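Local coordinates for protein peptide methionine sulfoxide reductase MsrA (Treponema denticola ATCC 35405, PDB 5FA9) that probably repairs oxidised proteins by reducing methionine sulfoxide back to methionine, as a fusion of an MsrA and an MsrB reductase that draws on thioredoxin, at residues 5-10 with 67-72; 16-21 with 151-156; 27-32 with 53-58; 95-100 with 127-132. The protein carries 2 engineered substitutions. All blocks are in the same frame, centred on the assembly; numbering follows the deposited sequence.

Interaction 1 of 4, residues 5-10 with 67-72; sequences IYLAGG and ELLAHY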
# COMPACT_ATOMS: atom_id res chain seq x y z
N ILE B 5 -6.58 -0.16 -6.05
CA ILE B 5 -7.60 0.17 -7.03
C ILE B 5 -8.83 -0.70 -6.78
O ILE B 5 -8.71 -1.81 -6.27
CB ILE B 5 -7.07 -0.02 -8.48
CG1 ILE B 5 -8.08 0.50 -9.51
CG2 ILE B 5 -6.72 -1.48 -8.73
CD1 ILE B 5 -8.25 2.00 -9.48
N TYR B 6 -10.01 -0.19 -7.12
CA TYR B 6 -11.25 -0.91 -6.85
C TYR B 6 -11.98 -1.23 -8.16
O TYR B 6 -12.31 -0.34 -8.93
CB TYR B 6 -12.16 -0.10 -5.92
CG TYR B 6 -11.58 0.10 -4.54
CD1 TYR B 6 -10.58 1.04 -4.30
CD2 TYR B 6 -12.03 -0.65 -3.46
CE1 TYR B 6 -10.05 1.22 -3.04
CE2 TYR B 6 -11.51 -0.47 -2.19
CZ TYR B 6 -10.52 0.46 -1.99
OH TYR B 6 -9.99 0.64 -0.73
N LEU B 7 -12.23 -2.52 -8.39
CA LEU B 7 -12.81 -2.97 -9.65
C LEU B 7 -14.10 -3.75 -9.46
O LEU B 7 -14.14 -4.76 -8.75
CB LEU B 7 -11.80 -3.82 -10.41
CG LEU B 7 -10.46 -3.15 -10.73
CD1 LEU B 7 -9.52 -4.13 -11.43
CD2 LEU B 7 -10.67 -1.91 -11.58
N ALA B 8 -15.17 -3.28 -10.09
CA ALA B 8 -16.44 -3.99 -10.09
C ALA B 8 -16.70 -4.62 -11.46
O ALA B 8 -16.91 -3.92 -12.44
CB ALA B 8 -17.58 -3.05 -9.72
N GLY B 9 -16.67 -5.95 -11.51
CA GLY B 9 -16.86 -6.66 -12.76
C GLY B 9 -17.77 -7.88 -12.63
O GLY B 9 -17.42 -8.97 -13.08
N GLY B 10 -18.93 -7.68 -12.01
CA GLY B 10 -19.87 -8.77 -11.80
C GLY B 10 -19.71 -9.41 -10.44
O GLY B 10 -19.30 -8.76 -9.48
N GLU B 67 -1.60 -2.81 -16.70
CA GLU B 67 -1.80 -4.24 -16.82
C GLU B 67 -3.05 -4.69 -16.06
O GLU B 67 -3.81 -5.52 -16.54
CB GLU B 67 -0.58 -5.02 -16.33
CG GLU B 67 -0.76 -6.53 -16.38
CD GLU B 67 0.50 -7.29 -16.03
OE1 GLU B 67 0.43 -8.53 -15.88
OE2 GLU B 67 1.57 -6.66 -15.91
N LEU B 68 -3.25 -4.13 -14.87
CA LEU B 68 -4.41 -4.46 -14.05
C LEU B 68 -5.71 -4.11 -14.76
O LEU B 68 -6.68 -4.88 -14.70
CB LEU B 68 -4.34 -3.74 -12.70
CG LEU B 68 -3.33 -4.28 -11.69
CD1 LEU B 68 -3.45 -3.52 -10.38
CD2 LEU B 68 -3.53 -5.77 -11.47
N LEU B 69 -5.74 -2.96 -15.42
CA LEU B 69 -6.92 -2.55 -16.17
C LEU B 69 -7.07 -3.39 -17.43
O LEU B 69 -8.17 -3.61 -17.91
CB LEU B 69 -6.85 -1.06 -16.51
CG LEU B 69 -6.95 -0.11 -15.32
CD1 LEU B 69 -6.91 1.34 -15.77
CD2 LEU B 69 -8.22 -0.39 -14.52
N ALA B 70 -5.94 -3.85 -17.96
CA ALA B 70 -5.95 -4.74 -19.11
C ALA B 70 -6.58 -6.08 -18.73
O ALA B 70 -7.39 -6.62 -19.48
CB ALA B 70 -4.54 -4.94 -19.65
N HIS B 71 -6.19 -6.61 -17.58
CA HIS B 71 -6.79 -7.83 -17.05
C HIS B 71 -8.28 -7.63 -16.80
O HIS B 71 -9.09 -8.51 -17.08
CB HIS B 71 -6.11 -8.26 -15.74
CG HIS B 71 -4.77 -8.89 -15.94
ND1 HIS B 71 -4.60 -10.14 -16.49
CD2 HIS B 71 -3.52 -8.44 -15.65
CE1 HIS B 71 -3.32 -10.44 -16.54
NE2 HIS B 71 -2.64 -9.42 -16.03
N TYR B 72 -8.63 -6.46 -16.26
CA TYR B 72 -10.01 -6.14 -15.93
C TYR B 72 -10.92 -6.17 -17.16
O TYR B 72 -11.97 -6.81 -17.14
CB TYR B 72 -10.09 -4.77 -15.25
CG TYR B 72 -11.50 -4.27 -15.04
CD1 TYR B 72 -12.33 -4.86 -14.10
CD2 TYR B 72 -11.98 -3.19 -15.77
CE1 TYR B 72 -13.62 -4.40 -13.90
CE2 TYR B 72 -13.27 -2.72 -15.57
CZ TYR B 72 -14.08 -3.33 -14.64
OH TYR B 72 -15.36 -2.87 -14.44

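Interaction 2 of 4, residues 16-21 with 151-156; sequences EGYFRQ and CHIDLT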
# COMPACT_ATOMS: atom_id res chain seq x y z
N GLU B 16 -12.26 -11.77 -7.74
CA GLU B 16 -11.20 -11.96 -6.76
C GLU B 16 -10.38 -13.19 -7.09
O GLU B 16 -9.15 -13.19 -6.96
CB GLU B 16 -11.78 -12.08 -5.35
CG GLU B 16 -10.71 -12.22 -4.27
CD GLU B 16 -11.29 -12.37 -2.88
OE1 GLU B 16 -12.35 -13.02 -2.74
OE2 GLU B 16 -10.68 -11.84 -1.92
N GLY B 17 -11.05 -14.26 -7.52
CA GLY B 17 -10.40 -15.50 -7.89
C GLY B 17 -9.40 -15.32 -9.02
O GLY B 17 -8.39 -16.02 -9.09
N TYR B 18 -9.70 -14.37 -9.91
CA TYR B 18 -8.82 -14.08 -11.03
C TYR B 18 -7.61 -13.25 -10.59
O TYR B 18 -6.46 -13.66 -10.79
CB TYR B 18 -9.58 -13.34 -12.13
CG TYR B 18 -8.76 -13.06 -13.37
CD1 TYR B 18 -8.70 -13.99 -14.40
CD2 TYR B 18 -8.05 -11.88 -13.51
CE1 TYR B 18 -7.95 -13.75 -15.54
CE2 TYR B 18 -7.30 -11.62 -14.65
CZ TYR B 18 -7.25 -12.56 -15.65
OH TYR B 18 -6.51 -12.31 -16.78
N PHE B 19 -7.87 -12.09 -10.00
CA PHE B 19 -6.82 -11.13 -9.68
C PHE B 19 -5.86 -11.62 -8.59
O PHE B 19 -4.73 -11.13 -8.49
CB PHE B 19 -7.43 -9.80 -9.26
CG PHE B 19 -7.84 -8.94 -10.42
CD1 PHE B 19 -6.92 -8.13 -11.06
CD2 PHE B 19 -9.15 -8.94 -10.87
CE1 PHE B 19 -7.29 -7.34 -12.14
CE2 PHE B 19 -9.53 -8.15 -11.94
CZ PHE B 19 -8.60 -7.35 -12.57
N ARG B 20 -6.30 -12.57 -7.78
CA ARG B 20 -5.45 -13.12 -6.73
C ARG B 20 -4.31 -13.95 -7.32
O ARG B 20 -3.32 -14.23 -6.64
CB ARG B 20 -6.27 -13.97 -5.75
CG ARG B 20 -6.68 -15.33 -6.30
CD ARG B 20 -7.64 -16.03 -5.34
NE ARG B 20 -7.09 -16.14 -4.00
CZ ARG B 20 -6.24 -17.09 -3.61
NH1 ARG B 20 -5.83 -18.01 -4.47
NH2 ARG B 20 -5.79 -17.11 -2.36
N GLN B 21 -4.44 -14.32 -8.58
CA GLN B 21 -3.44 -15.15 -9.26
C GLN B 21 -2.41 -14.30 -9.99
O GLN B 21 -1.45 -14.83 -10.56
CB GLN B 21 -4.12 -16.10 -10.24
CG GLN B 21 -5.07 -17.09 -9.60
CD GLN B 21 -5.68 -18.04 -10.62
OE1 GLN B 21 -5.03 -18.97 -11.08
NE2 GLN B 21 -6.94 -17.79 -10.98
N CYS B 151 -18.66 -19.41 -10.81
CA CYS B 151 -17.67 -18.48 -11.34
C CYS B 151 -17.81 -18.33 -12.85
O CYS B 151 -17.48 -19.24 -13.60
CB CYS B 151 -16.26 -18.96 -10.98
SG CYS B 151 -14.93 -17.86 -11.53
N HIS B 152 -18.32 -17.18 -13.28
CA HIS B 152 -18.48 -16.90 -14.70
C HIS B 152 -17.13 -16.82 -15.40
O HIS B 152 -16.96 -17.32 -16.51
CB HIS B 152 -19.25 -15.60 -14.91
CG HIS B 152 -19.49 -15.26 -16.35
ND1 HIS B 152 -20.23 -16.07 -17.19
CD2 HIS B 152 -19.08 -14.21 -17.10
CE1 HIS B 152 -20.27 -15.52 -18.39
NE2 HIS B 152 -19.58 -14.39 -18.36
N ILE B 153 -16.17 -16.17 -14.74
CA ILE B 153 -14.83 -15.99 -15.29
C ILE B 153 -14.11 -17.33 -15.40
O ILE B 153 -14.25 -18.20 -14.55
CB ILE B 153 -13.99 -15.03 -14.42
CG1 ILE B 153 -14.78 -13.77 -14.08
CG2 ILE B 153 -12.68 -14.68 -15.11
CD1 ILE B 153 -15.37 -13.07 -15.29
N ASP B 154 -13.33 -17.50 -16.47
CA ASP B 154 -12.45 -18.65 -16.59
C ASP B 154 -11.14 -18.35 -15.86
O ASP B 154 -10.27 -17.66 -16.39
CB ASP B 154 -12.20 -18.99 -18.06
CG ASP B 154 -11.23 -20.15 -18.23
OD1 ASP B 154 -11.14 -21.00 -17.32
OD2 ASP B 154 -10.55 -20.20 -19.28
N LEU B 155 -11.01 -18.88 -14.65
CA LEU B 155 -9.87 -18.56 -13.79
C LEU B 155 -8.53 -19.02 -14.36
O LEU B 155 -7.48 -18.54 -13.96
CB LEU B 155 -10.07 -19.16 -12.40
CG LEU B 155 -11.26 -18.64 -11.59
CD1 LEU B 155 -11.23 -19.21 -10.18
CD2 LEU B 155 -11.26 -17.12 -11.56
N THR B 156 -8.58 -19.97 -15.30
CA THR B 156 -7.36 -20.48 -15.92
C THR B 156 -6.73 -19.44 -16.84
O THR B 156 -5.56 -19.57 -17.22
CB THR B 156 -7.63 -21.77 -16.72
OG1 THR B 156 -8.54 -21.49 -17.79
CG2 THR B 156 -8.23 -22.84 -15.82

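Interaction 3 of 4, residues 27-32 with 53-58; sequences ETDTGY and TVKIVY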
# COMPACT_ATOMS: atom_id res chain seq x y z
N GLU B 27 -2.99 -8.16 -1.86
CA GLU B 27 -4.20 -8.38 -1.07
C GLU B 27 -5.46 -8.11 -1.89
O GLU B 27 -5.54 -7.13 -2.63
CB GLU B 27 -4.19 -7.49 0.18
CG GLU B 27 -5.51 -7.44 0.93
CD GLU B 27 -5.41 -6.65 2.23
OE1 GLU B 27 -4.41 -6.83 2.95
OE2 GLU B 27 -6.33 -5.86 2.51
N THR B 28 -6.45 -9.00 -1.75
CA THR B 28 -7.75 -8.81 -2.38
C THR B 28 -8.87 -8.91 -1.35
O THR B 28 -8.81 -9.73 -0.44
CB THR B 28 -8.00 -9.85 -3.50
OG1 THR B 28 -7.88 -11.17 -2.96
CG2 THR B 28 -7.00 -9.67 -4.63
N ASP B 29 -9.88 -8.07 -1.51
CA ASP B 29 -11.05 -8.09 -0.63
C ASP B 29 -12.32 -7.82 -1.42
O ASP B 29 -12.38 -6.90 -2.22
CB ASP B 29 -10.91 -7.05 0.49
CG ASP B 29 -9.67 -7.26 1.33
OD1 ASP B 29 -9.60 -8.28 2.06
OD2 ASP B 29 -8.76 -6.41 1.26
N THR B 30 -13.34 -8.64 -1.18
CA THR B 30 -14.63 -8.45 -1.84
C THR B 30 -15.53 -7.55 -1.01
O THR B 30 -15.49 -7.59 0.22
CB THR B 30 -15.34 -9.80 -2.08
OG1 THR B 30 -15.50 -10.49 -0.83
CG2 THR B 30 -14.52 -10.66 -3.02
N GLY B 31 -16.33 -6.74 -1.68
CA GLY B 31 -17.20 -5.80 -0.99
C GLY B 31 -18.22 -5.12 -1.88
O GLY B 31 -18.41 -5.50 -3.04
N TYR B 32 -18.88 -4.10 -1.33
CA TYR B 32 -19.94 -3.39 -2.03
C TYR B 32 -19.63 -1.89 -2.08
O TYR B 32 -19.49 -1.25 -1.04
CB TYR B 32 -21.28 -3.64 -1.34
CG TYR B 32 -21.50 -5.09 -0.97
CD1 TYR B 32 -22.00 -6.00 -1.90
CD2 TYR B 32 -21.21 -5.55 0.31
CE1 TYR B 32 -22.20 -7.33 -1.56
CE2 TYR B 32 -21.41 -6.88 0.65
CZ TYR B 32 -21.90 -7.76 -0.29
OH TYR B 32 -22.10 -9.08 0.05
N THR B 53 -17.79 -5.25 -5.69
CA THR B 53 -16.46 -4.75 -6.03
C THR B 53 -15.37 -5.50 -5.27
O THR B 53 -15.56 -5.92 -4.13
CB THR B 53 -16.35 -3.24 -5.73
OG1 THR B 53 -17.47 -2.55 -6.30
CG2 THR B 53 -15.06 -2.65 -6.29
N VAL B 54 -14.22 -5.68 -5.92
CA VAL B 54 -13.06 -6.29 -5.29
C VAL B 54 -11.95 -5.26 -5.08
O VAL B 54 -11.51 -4.61 -6.03
CB VAL B 54 -12.51 -7.46 -6.12
CG1 VAL B 54 -11.23 -8.00 -5.49
CG2 VAL B 54 -13.55 -8.56 -6.24
N LYS B 55 -11.52 -5.11 -3.83
CA LYS B 55 -10.41 -4.22 -3.51
C LYS B 55 -9.09 -4.87 -3.91
O LYS B 55 -8.80 -5.99 -3.51
CB LYS B 55 -10.41 -3.89 -2.01
CG LYS B 55 -9.22 -3.06 -1.56
CD LYS B 55 -9.34 -2.68 -0.09
CE LYS B 55 -8.17 -1.84 0.36
NZ LYS B 55 -8.28 -1.47 1.80
N ILE B 56 -8.30 -4.15 -4.70
CA ILE B 56 -7.02 -4.67 -5.16
C ILE B 56 -5.84 -3.86 -4.63
O ILE B 56 -5.63 -2.72 -5.04
CB ILE B 56 -6.94 -4.68 -6.70
CG1 ILE B 56 -8.13 -5.43 -7.30
CG2 ILE B 56 -5.63 -5.29 -7.16
CD1 ILE B 56 -8.11 -6.92 -7.02
N VAL B 57 -5.08 -4.45 -3.72
CA VAL B 57 -3.86 -3.83 -3.22
C VAL B 57 -2.66 -4.46 -3.92
O VAL B 57 -2.47 -5.67 -3.87
CB VAL B 57 -3.71 -3.98 -1.70
CG1 VAL B 57 -2.41 -3.35 -1.22
CG2 VAL B 57 -4.90 -3.36 -0.99
N TYR B 58 -1.85 -3.63 -4.58
CA TYR B 58 -0.78 -4.15 -5.43
C TYR B 58 0.51 -3.33 -5.35
O TYR B 58 0.51 -2.17 -4.94
CB TYR B 58 -1.26 -4.21 -6.88
CG TYR B 58 -1.50 -2.85 -7.51
CD1 TYR B 58 -2.67 -2.14 -7.26
CD2 TYR B 58 -0.56 -2.28 -8.35
CE1 TYR B 58 -2.90 -0.91 -7.84
CE2 TYR B 58 -0.77 -1.04 -8.93
CZ TYR B 58 -1.94 -0.36 -8.67
OH TYR B 58 -2.16 0.87 -9.25
O HOH W 1 -6.35 -2.86 3.24

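Interaction 4 of 4, residues 95-100 with 127-132; sequences GIYYVD and EKLKHF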
# COMPACT_ATOMS: atom_id res chain seq x y z
N GLY B 95 -17.56 -1.04 -13.18
CA GLY B 95 -17.02 0.24 -12.75
C GLY B 95 -15.60 0.17 -12.25
O GLY B 95 -15.15 -0.87 -11.75
N ILE B 96 -14.88 1.28 -12.37
CA ILE B 96 -13.53 1.40 -11.84
C ILE B 96 -13.49 2.55 -10.85
O ILE B 96 -13.72 3.70 -11.21
CB ILE B 96 -12.50 1.63 -12.96
CG1 ILE B 96 -12.57 0.52 -14.00
CG2 ILE B 96 -11.09 1.72 -12.37
CD1 ILE B 96 -11.71 0.75 -15.22
N TYR B 97 -13.20 2.23 -9.59
CA TYR B 97 -13.26 3.23 -8.53
C TYR B 97 -11.88 3.49 -7.94
O TYR B 97 -11.13 2.56 -7.63
CB TYR B 97 -14.22 2.77 -7.43
CG TYR B 97 -15.55 2.30 -7.97
CD1 TYR B 97 -16.52 3.22 -8.37
CD2 TYR B 97 -15.85 0.95 -8.08
CE1 TYR B 97 -17.74 2.80 -8.86
CE2 TYR B 97 -17.06 0.52 -8.57
CZ TYR B 97 -18.01 1.44 -8.96
OH TYR B 97 -19.22 1.02 -9.45
N TYR B 98 -11.55 4.77 -7.79
CA TYR B 98 -10.22 5.16 -7.33
C TYR B 98 -10.28 5.87 -5.98
O TYR B 98 -11.26 6.55 -5.66
CB TYR B 98 -9.55 6.07 -8.36
CG TYR B 98 -10.31 7.34 -8.66
CD1 TYR B 98 -10.12 8.49 -7.90
CD2 TYR B 98 -11.23 7.39 -9.70
CE1 TYR B 98 -10.81 9.66 -8.17
CE2 TYR B 98 -11.93 8.55 -9.98
CZ TYR B 98 -11.72 9.68 -9.21
OH TYR B 98 -12.42 10.84 -9.48
N VAL B 99 -9.23 5.69 -5.19
CA VAL B 99 -9.08 6.41 -3.93
C VAL B 99 -7.89 7.36 -4.07
O VAL B 99 -7.69 8.26 -3.26
CB VAL B 99 -8.87 5.43 -2.76
CG1 VAL B 99 -7.52 4.75 -2.87
CG2 VAL B 99 -9.00 6.15 -1.43
N ASP B 100 -7.11 7.14 -5.12
CA ASP B 100 -5.93 7.94 -5.41
C ASP B 100 -6.18 8.81 -6.64
O ASP B 100 -6.31 8.30 -7.75
CB ASP B 100 -4.71 7.04 -5.61
CG ASP B 100 -3.40 7.81 -5.64
OD1 ASP B 100 -3.43 9.06 -5.66
OD2 ASP B 100 -2.33 7.16 -5.64
N GLU B 127 -15.65 6.49 -11.34
CA GLU B 127 -16.01 7.41 -10.27
C GLU B 127 -15.02 7.31 -9.13
O GLU B 127 -14.35 6.29 -8.96
CB GLU B 127 -17.42 7.12 -9.75
CG GLU B 127 -18.51 7.09 -10.80
CD GLU B 127 -19.86 6.72 -10.23
OE1 GLU B 127 -19.91 6.30 -9.05
OE2 GLU B 127 -20.87 6.84 -10.95
N LYS B 128 -14.91 8.37 -8.34
CA LYS B 128 -14.17 8.30 -7.10
C LYS B 128 -14.93 7.41 -6.12
O LYS B 128 -16.13 7.58 -5.93
CB LYS B 128 -13.95 9.69 -6.50
CG LYS B 128 -13.03 9.70 -5.28
CD LYS B 128 -13.17 11.00 -4.50
CE LYS B 128 -12.24 11.02 -3.30
NZ LYS B 128 -10.81 10.91 -3.69
N LEU B 129 -14.23 6.45 -5.53
CA LEU B 129 -14.82 5.60 -4.51
C LEU B 129 -15.29 6.46 -3.35
O LEU B 129 -14.51 7.24 -2.81
CB LEU B 129 -13.82 4.55 -4.04
CG LEU B 129 -14.40 3.48 -3.11
CD1 LEU B 129 -15.42 2.62 -3.84
CD2 LEU B 129 -13.28 2.63 -2.52
N LYS B 130 -16.55 6.31 -2.95
CA LYS B 130 -17.06 7.16 -1.89
C LYS B 130 -17.44 6.31 -0.68
O LYS B 130 -17.35 6.76 0.46
CB LYS B 130 -18.24 7.98 -2.40
CG LYS B 130 -18.24 9.39 -1.84
CD LYS B 130 -17.10 10.15 -2.50
CE LYS B 130 -16.68 11.38 -1.71
NZ LYS B 130 -15.42 11.99 -2.24
N HIS B 131 -17.85 5.07 -0.94
CA HIS B 131 -18.05 4.07 0.11
C HIS B 131 -17.68 2.68 -0.39
O HIS B 131 -17.93 2.33 -1.54
CB HIS B 131 -19.49 4.06 0.61
CG HIS B 131 -19.89 5.31 1.35
ND1 HIS B 131 -18.98 6.12 1.99
CD2 HIS B 131 -21.11 5.86 1.56
CE1 HIS B 131 -19.62 7.13 2.56
NE2 HIS B 131 -20.91 7.00 2.32
N PHE B 132 -17.11 1.87 0.50
CA PHE B 132 -16.81 0.48 0.21
C PHE B 132 -17.07 -0.38 1.44
O PHE B 132 -16.30 -0.35 2.40
CB PHE B 132 -15.36 0.32 -0.25
CG PHE B 132 -14.96 -1.10 -0.54
CD1 PHE B 132 -15.25 -1.69 -1.76
CD2 PHE B 132 -14.28 -1.85 0.41
CE1 PHE B 132 -14.89 -2.99 -2.02
CE2 PHE B 132 -13.92 -3.16 0.15
CZ PHE B 132 -14.22 -3.73 -1.06

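Interaction 1 of 4, residues 5-10 with 67-72
L7 of strand 2-8 is the bump that fills a hollow between Y72 and L69 of helix 65-74. Its CB lies 3.9 Å from Y72 CD1 and its CD1 branch rests equally close to Y72 CB, while the CD2 branch stands over one face of the tyrosine ring, displaced toward the rim. The same CD2 also reaches L69 CD2 at 4.1 Å, the two leucines crossing at about a right angle. Further back along the strand, I5 and L68 slide past each other in opposite directions, with I5 CG2 4.2 Å from L68 CD1. Y72 CG is anti to the backbone N (chi1 172°), and the ring lies with its hydroxyl at the strand. There Y72 OH donates a 2.7 Å hydrogen bond to A8 O, coming from above the carbonyl plane at a C=O...O angle of 135°; the buried phenol and A8 O thus satisfy each other. G9 CA sits 4.1 Å from Y72 CE1 on a close approach, where a CB would be pressed against the ring. On the helix itself, H71 NE2 gives a hydrogen bond in its ring plane to the anti lone pair of E67 OE1, 3.2 Å away. The segments 5-8 and 67-72 run nearly parallel, 8° apart, their axes 10.5 Å from each other at closest: helix-on-sheet packing in the MsrA alpha/beta fold. F19 of helix 12-19 presses on L7, L68 and Y72, I96 of strand 95-98 touches L7, L69 and Y72, and strand 51-59 lies alongside strand 2-8.

Interaction 2 of 4, residues 16-21 with 151-156
L155 lays its side chain against helix 12-19 at G17 and Y18. From CB, which lies 3.7 Å from Q21 NE2, the chain runs through CG, anti to the carbonyl carbon (chi1 -64°), and its CD2 branch meets the helix backbone: L155 CD2 is 3.6 Å from G17 C and equally near Y18 N, with Y18 CB a little farther off at 4.2 Å. The other branch, CD1, lies beside G17, at whose position a CB would be tightly placed against it. The absence of a side chain at G17 therefore lets the leucine lie close to the helix. In the MsrA domain this is where the coil following helix 142-145 returns to the helix that starts beside the predicted active-site position S11, an altered residue here; the side chain of I153 comes within about 7 Å of that of S11. I153 CG2 approaches Y18 CD1 to 4.1 Å obliquely to the ring, the two side chains crossing at about a right angle. The phenol of Y18 points elsewhere, its OH hydrogen-bonded to H71 of helix 65-74. Polar closure comes from Q21, whose single NE2 serves two carbonyls: G17 O at 3.0 Å, with an N-H...O angle of 155°, and L155 O at 3.1 Å, more bent at 136°. Beyond it, T156 OG1 donates to D154 OD1 at 2.7 Å, from the syn side but tilted out of the carboxylate plane.

Interaction 3 of 4, residues 27-32 with 53-58
E27 and V57 pair CB to CB, 4.0 Å apart, within the antiparallel pair of strands 25-33 and 51-59 in the mixed sheet of the MsrA domain. E27, D29 and K55, among the residues most covered here, share one face of the sheet. D29 and K55 form a hydrogen-bonded pair: K55 N donates to D29 O at 2.6 Å, and D29 N returns a bond to K55 O. Their side chains lie side by side pointing the same way, D29 OD2 4.0 Å from K55 CD. K55 is extended throughout, with CG anti to the backbone N (chi1 175°), and K55 NZ stands 5.0 Å from D29 OD2, in proximity rather than contact. E27 OE1 turns outward to a salt bridge with K26 of the second subunit. On the opposite face T28 CG2 packs on I56 CD1 and T30 CG2 on V54 CG2, beneath helix 12-19, where E16 hydrogen-bonds T28 OG1. At G31 and T53 a further pair of backbone bonds joins the strands. Between E27 and K55 one water completes the link: it donates to E27 OE2 at 3.1 Å and accepts from K55 NZ at 2.8 Å.

Interaction 4 of 4, residues 95-100 with 127-132
The parallel pairing of strands 95-98 and 125-128, the two strands of a beta-alpha-beta unit whose crossover is helix 104-115, places Y98 against K128. The tyrosine ring lies over the lysine backbone: K128 CA stands 3.6 Å from the ring centroid and 17° off its normal, a CH-pi contact, and K128 CB comes to 3.5 Å from Y98 CZ. Y98 CG sits between the backbone N and the carbonyl carbon (chi1 59°); the tyrosine and lysine side chains cross at about a right angle. Backbone bonds hold the strands unevenly. L129 N donates to Y98 O at 3.0 Å, whereas Y98 N to E127 O and E127 N to I96 O are weak. E127 O has a further neighbour in Y97 CA, a CA-H...O contact of 3.3 Å. This pair forms one margin of the six-stranded mixed sheet in the MsrA domain, with 125-128 the outermost strand on that side within the chain and 95-98 bonded on its other flank to strand 2-8. On the sheet face opposite Y98, Y97 and E127 point the same way side by side, Y97 CE1 4.1 Å from E127 OE1, with ring and carboxylate planes 69° apart. Their polar tips bind elsewhere, Y97 OH to E125 and E127 OE1 to N34. L129 CD1 meets Y97 CB at 3.8 Å from an oblique position beside the ring. K128 packs on D278 and L129 on A277, both of the second subunit.

In the fold
Interactions 1, 3 and 4 converge on one mixed sheet: strand 2-8 of interaction 1 lies between strand 51-59 of interaction 3 and strand 95-98 of interaction 4, bonded through I5 O to I56 N and Y6 O to Y97 N. Interactions 1 and 3 are buried, 2 and 4 partly buried. Interaction 1 is mostly apolar helix-on-sheet packing. Interactions 3 and 4 rely on backbone bonding, antiparallel and regular in one, parallel and partly weak in the other, and both reach the second subunit. Interaction 2 joins a helix to coil without strand pairing; its helix 12-19 packs on both elements of interaction 1. It stays about 9 Å from interaction 4 at the nearest atoms.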